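Local coordinates for reducing end xylose-releasing exo-oligoxylanase (Bacillus halodurans, PDB 1WU4), which hydrolyses xylooligosaccharides of three or more units, releasing xylose from the reducing end with inversion of anomeric configuration, at residues Ser284-Ala296 / Asn327-Ala340. The protein carries 1 engineered substitution. Numbering follows the deposited sequence.
Sequences SAEEINKIQAFFA and NAMGSLASVDGPYA
Q292 reaches from the helix of 284-296 across to the end of helix 320-329 and the connection after it, bonding N327 and S331, and its amide shows how one glutamine can grip a backbone carbonyl, a hydroxyl and a water at once. CG lies anti to the carbonyl carbon (chi1 -63°) and the chain then runs extended, which carries NE2 across to 327-340. There both N-H groups are used: one points to S331 OG at 3.0 Å, the other to the backbone carbonyl O of N327, also 3.0 Å from NE2. Both acceptors lie in the amide plane of Q292, although NE2 stands above the carbonyl plane of N327. At the other end of the amide, OE1 accepts from a water that also donates to N289 OD1 and takes the N-H of Y339.

N289 uses the same OD1 for a second bond, received from S334 OG, 2.7 Å from OD1 and tilted 33° from the carbonyl plane, at the first residue of the type I turn S334-G337. The P338 ring crosses the N289 side chain roughly at right angles. Farther along the helix, the Y339 ring lies against A293, whose CA sits over one face 4.0 Å from the ring centroid, while A296 CB touches CE1 obliquely at 3.7 Å. Toward the helix start, I288 lays CG1 against A333 CB (3.8 Å). N327 turns its amide ND2 obliquely to the F295 ring, the two planes 41° apart.

Were Q292 replaced by an alanine, the N327 carbonyl and S331 OG would probably lose this shared donor, and the bridging water one of its acceptors. In this (alpha/alpha)6 barrel, away from the presumed catalytic residues, in-plane bonds from both N-H groups fix the rotation of the buried amide, tying helix 320-329 and the following connection to helix 282-295.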
loop_
_atom_site.group_PDB
_atom_site.type_symbol
_atom_site.label_atom_id
_atom_site.label_comp_id
_atom_site.label_asym_id
_atom_site.label_seq_id
_atom_site.Cartn_x
_atom_site.Cartn_y
_atom_site.Cartn_z
ATOM N N SER A 284 12.778 -10.108 8.862
ATOM C CA SER A 284 11.580 -9.299 9.074
ATOM C C SER A 284 11.268 -9.075 10.547
ATOM O O SER A 284 10.922 -7.965 10.946
ATOM C CB SER A 284 10.378 -9.933 8.375
ATOM O OG SER A 284 10.561 -9.914 6.970
ATOM N N ALA A 285 11.389 -10.123 11.356
ATOM C CA ALA A 285 11.119 -9.994 12.784
ATOM C C ALA A 285 12.123 -9.027 13.405
ATOM O O ALA A 285 11.760 -8.159 14.198
ATOM C CB ALA A 285 11.214 -11.357 13.461
ATOM N N GLU A 286 13.389 -9.172 13.030
ATOM C CA GLU A 286 14.431 -8.305 13.558
ATOM C C GLU A 286 14.251 -6.858 13.104
ATOM O O GLU A 286 14.516 -5.925 13.864
ATOM C CB GLU A 286 15.805 -8.836 13.140
ATOM C CG GLU A 286 16.171 -10.144 13.837
ATOM C CD GLU A 286 17.343 -10.863 13.199
ATOM O OE1 GLU A 286 17.772 -11.896 13.753
ATOM O OE2 GLU A 286 17.830 -10.406 12.142
ATOM N N GLU A 287 13.794 -6.676 11.869
ATOM C CA GLU A 287 13.570 -5.341 11.320
ATOM C C GLU A 287 12.438 -4.634 12.061
ATOM O O GLU A 287 12.565 -3.468 12.437
ATOM C CB GLU A 287 13.253 -5.445 9.824
ATOM C CG GLU A 287 12.557 -4.234 9.200
ATOM C CD GLU A 287 13.357 -2.947 9.276
ATOM O OE1 GLU A 287 14.596 -2.992 9.434
ATOM O OE2 GLU A 287 12.738 -1.869 9.160
ATOM N N ILE A 288 11.334 -5.342 12.279
ATOM C CA ILE A 288 10.209 -4.750 12.991
ATOM C C ILE A 288 10.613 -4.448 14.435
ATOM O O ILE A 288 10.233 -3.415 14.990
ATOM C CB ILE A 288 8.970 -5.674 12.945
ATOM C CG1 ILE A 288 8.456 -5.774 11.500
ATOM C CG2 ILE A 288 7.881 -5.143 13.865
ATOM C CD1 ILE A 288 8.176 -4.433 10.833
ATOM N N ASN A 289 11.401 -5.332 15.041
ATOM C CA ASN A 289 11.843 -5.085 16.408
ATOM C C ASN A 289 12.685 -3.813 16.468
ATOM O O ASN A 289 12.607 -3.065 17.438
ATOM C CB ASN A 289 12.650 -6.268 16.953
ATOM C CG ASN A 289 11.787 -7.474 17.249
ATOM O OD1 ASN A 289 10.560 -7.375 17.323
ATOM N ND2 ASN A 289 12.426 -8.622 17.441
ATOM N N LYS A 290 13.484 -3.570 15.431
ATOM C CA LYS A 290 14.320 -2.371 15.379
ATOM C C LYS A 290 13.469 -1.104 15.321
ATOM O O LYS A 290 13.700 -0.155 16.077
ATOM C CB LYS A 290 15.243 -2.406 14.156
ATOM C CG LYS A 290 16.335 -3.462 14.202
ATOM C CD LYS A 290 17.150 -3.444 12.917
ATOM C CE LYS A 290 18.101 -4.625 12.853
ATOM N NZ LYS A 290 18.835 -4.677 11.558
ATOM N N ILE A 291 12.490 -1.084 14.419
ATOM C CA ILE A 291 11.625 0.079 14.278
ATOM C C ILE A 291 10.844 0.336 15.563
ATOM O O ILE A 291 10.792 1.463 16.056
ATOM C CB ILE A 291 10.608 -0.098 13.131
ATOM C CG1 ILE A 291 11.334 -0.271 11.796
ATOM C CG2 ILE A 291 9.688 1.117 13.070
ATOM C CD1 ILE A 291 10.395 -0.519 10.626
ATOM N N GLN A 292 10.239 -0.715 16.106
ATOM C CA GLN A 292 9.465 -0.559 17.327
ATOM C C GLN A 292 10.358 -0.148 18.497
ATOM O O GLN A 292 9.962 0.671 19.325
ATOM C CB GLN A 292 8.689 -1.847 17.622
ATOM C CG GLN A 292 7.655 -2.168 16.534
ATOM C CD GLN A 292 6.728 -3.316 16.898
ATOM O OE1 GLN A 292 7.045 -4.147 17.752
ATOM N NE2 GLN A 292 5.579 -3.378 16.231
ATOM N N ALA A 293 11.569 -0.694 18.559
ATOM C CA ALA A 293 12.485 -0.324 19.630
ATOM C C ALA A 293 12.802 1.168 19.522
ATOM O O ALA A 293 12.877 1.874 20.529
ATOM C CB ALA A 293 13.770 -1.145 19.535
ATOM N N PHE A 294 12.974 1.651 18.295
ATOM C CA PHE A 294 13.282 3.056 18.074
ATOM C C PHE A 294 12.183 3.977 18.597
ATOM O O PHE A 294 12.465 5.042 19.151
ATOM C CB PHE A 294 13.494 3.329 16.585
ATOM C CG PHE A 294 13.834 4.757 16.285
ATOM C CD1 PHE A 294 15.101 5.255 16.565
ATOM C CD2 PHE A 294 12.876 5.620 15.759
ATOM C CE1 PHE A 294 15.411 6.589 16.330
ATOM C CE2 PHE A 294 13.176 6.959 15.521
ATOM C CZ PHE A 294 14.448 7.445 15.806
ATOM N N PHE A 295 10.931 3.568 18.424
ATOM C CA PHE A 295 9.808 4.384 18.867
ATOM C C PHE A 295 9.296 4.082 20.273
ATOM O O PHE A 295 8.422 4.784 20.779
ATOM C CB PHE A 295 8.662 4.268 17.855
ATOM C CG PHE A 295 8.912 5.025 16.582
ATOM C CD1 PHE A 295 8.889 6.416 16.579
ATOM C CD2 PHE A 295 9.209 4.356 15.397
ATOM C CE1 PHE A 295 9.161 7.136 15.416
ATOM C CE2 PHE A 295 9.485 5.064 14.228
ATOM C CZ PHE A 295 9.462 6.458 14.237
ATOM N N ALA A 296 9.864 3.062 20.911
ATOM C CA ALA A 296 9.442 2.657 22.251
ATOM C C ALA A 296 9.474 3.765 23.300
ATOM O O ALA A 296 8.604 3.826 24.173
ATOM C CB ALA A 296 10.293 1.480 22.721
ATOM N N ASN A 327 3.263 0.898 12.299
ATOM C CA ASN A 327 4.130 0.207 13.249
ATOM C C ASN A 327 3.373 -0.951 13.891
ATOM O O ASN A 327 3.947 -2.008 14.157
ATOM C CB ASN A 327 4.634 1.165 14.331
ATOM C CG ASN A 327 5.756 2.058 13.841
ATOM O OD1 ASN A 327 6.351 1.810 12.788
ATOM N ND2 ASN A 327 6.065 3.096 14.611
ATOM N N ALA A 328 2.082 -0.752 14.140
ATOM C CA ALA A 328 1.261 -1.802 14.733
ATOM C C ALA A 328 1.070 -2.945 13.736
ATOM O O ALA A 328 1.167 -4.115 14.098
ATOM C CB ALA A 328 -0.090 -1.236 15.158
ATOM N N MET A 329 0.794 -2.605 12.479
ATOM C CA MET A 329 0.611 -3.619 11.445
ATOM C C MET A 329 1.902 -4.427 11.298
ATOM O O MET A 329 1.873 -5.619 10.983
ATOM C CB MET A 329 0.233 -2.957 10.113
ATOM C CG MET A 329 -0.067 -3.929 8.978
ATOM S SD MET A 329 -1.070 -3.119 7.724
ATOM C CE MET A 329 -0.729 -4.155 6.294
ATOM N N GLY A 330 3.031 -3.765 11.535
ATOM C CA GLY A 330 4.314 -4.435 11.445
ATOM C C GLY A 330 4.439 -5.591 12.420
ATOM O O GLY A 330 5.216 -6.515 12.189
ATOM N N SER A 331 3.678 -5.543 13.508
ATOM C CA SER A 331 3.723 -6.601 14.514
ATOM C C SER A 331 3.412 -7.986 13.947
ATOM O O SER A 331 3.770 -8.997 14.546
ATOM C CB SER A 331 2.759 -6.288 15.660
ATOM O OG SER A 331 3.174 -5.136 16.372
ATOM N N LEU A 332 2.752 -8.043 12.794
ATOM C CA LEU A 332 2.438 -9.333 12.184
ATOM C C LEU A 332 3.720 -10.067 11.788
ATOM O O LEU A 332 3.710 -11.280 11.583
ATOM C CB LEU A 332 1.543 -9.142 10.955
ATOM C CG LEU A 332 0.088 -8.756 11.240
ATOM C CD1 LEU A 332 -0.577 -8.287 9.956
ATOM C CD2 LEU A 332 -0.659 -9.944 11.829
ATOM N N ALA A 333 4.822 -9.326 11.684
ATOM C CA ALA A 333 6.110 -9.910 11.321
ATOM C C ALA A 333 6.975 -10.218 12.545
ATOM O O ALA A 333 8.081 -10.735 12.411
ATOM C CB ALA A 333 6.861 -8.978 10.373
ATOM N N SER A 334 6.473 -9.898 13.733
ATOM C CA SER A 334 7.207 -10.169 14.969
ATOM C C SER A 334 6.190 -10.262 16.099
ATOM O O SER A 334 6.187 -9.447 17.025
ATOM C CB SER A 334 8.207 -9.049 15.256
ATOM O OG SER A 334 9.095 -9.427 16.295
ATOM N N VAL A 335 5.328 -11.271 16.021
ATOM C CA VAL A 335 4.277 -11.449 17.014
ATOM C C VAL A 335 4.782 -11.641 18.442
ATOM O O VAL A 335 4.066 -11.343 19.400
ATOM C CB VAL A 335 3.357 -12.630 16.636
ATOM C CG1 VAL A 335 2.727 -12.377 15.275
ATOM C CG2 VAL A 335 4.143 -13.923 16.625
ATOM N N ASP A 336 6.009 -12.131 18.585
ATOM C CA ASP A 336 6.594 -12.343 19.906
ATOM C C ASP A 336 7.624 -11.268 20.233
ATOM O O ASP A 336 8.382 -11.393 21.196
ATOM C CB ASP A 336 7.256 -13.722 19.981
ATOM C CG ASP A 336 6.265 -14.854 19.813
ATOM O OD1 ASP A 336 5.284 -14.908 20.587
ATOM O OD2 ASP A 336 6.466 -15.697 18.911
ATOM N N GLY A 337 7.650 -10.212 19.426
ATOM C CA GLY A 337 8.592 -9.130 19.645
ATOM C C GLY A 337 8.363 -8.437 20.973
ATOM O O GLY A 337 7.244 -8.424 21.481
ATOM N N PRO A 338 9.406 -7.837 21.560
ATOM C CA PRO A 338 9.272 -7.148 22.847
ATOM C C PRO A 338 8.299 -5.967 22.875
ATOM O O PRO A 338 7.772 -5.625 23.932
ATOM C CB PRO A 338 10.711 -6.737 23.169
ATOM C CG PRO A 338 11.346 -6.598 21.818
ATOM C CD PRO A 338 10.795 -7.779 21.070
ATOM N N TYR A 339 8.045 -5.358 21.722
ATOM C CA TYR A 339 7.151 -4.203 21.656
ATOM C C TYR A 339 5.904 -4.448 20.816
ATOM O O TYR A 339 5.105 -3.531 20.611
ATOM C CB TYR A 339 7.905 -3.005 21.075
ATOM C CG TYR A 339 9.286 -2.837 21.661
ATOM C CD1 TYR A 339 9.472 -2.243 22.907
ATOM C CD2 TYR A 339 10.406 -3.322 20.987
ATOM C CE1 TYR A 339 10.747 -2.138 23.472
ATOM C CE2 TYR A 339 11.679 -3.226 21.538
ATOM C CZ TYR A 339 11.842 -2.633 22.781
ATOM O OH TYR A 339 13.100 -2.550 23.333
ATOM N N ALA A 340 5.730 -5.673 20.334
ATOM C CA ALA A 340 4.584 -6.000 19.487
ATOM C C ALA A 340 3.240 -5.676 20.133
ATOM O O ALA A 340 2.405 -4.991 19.539
ATOM C CB ALA A 340 4.636 -7.471 19.089
HETATM O O HOH W 1 8.796 -5.825 18.932
#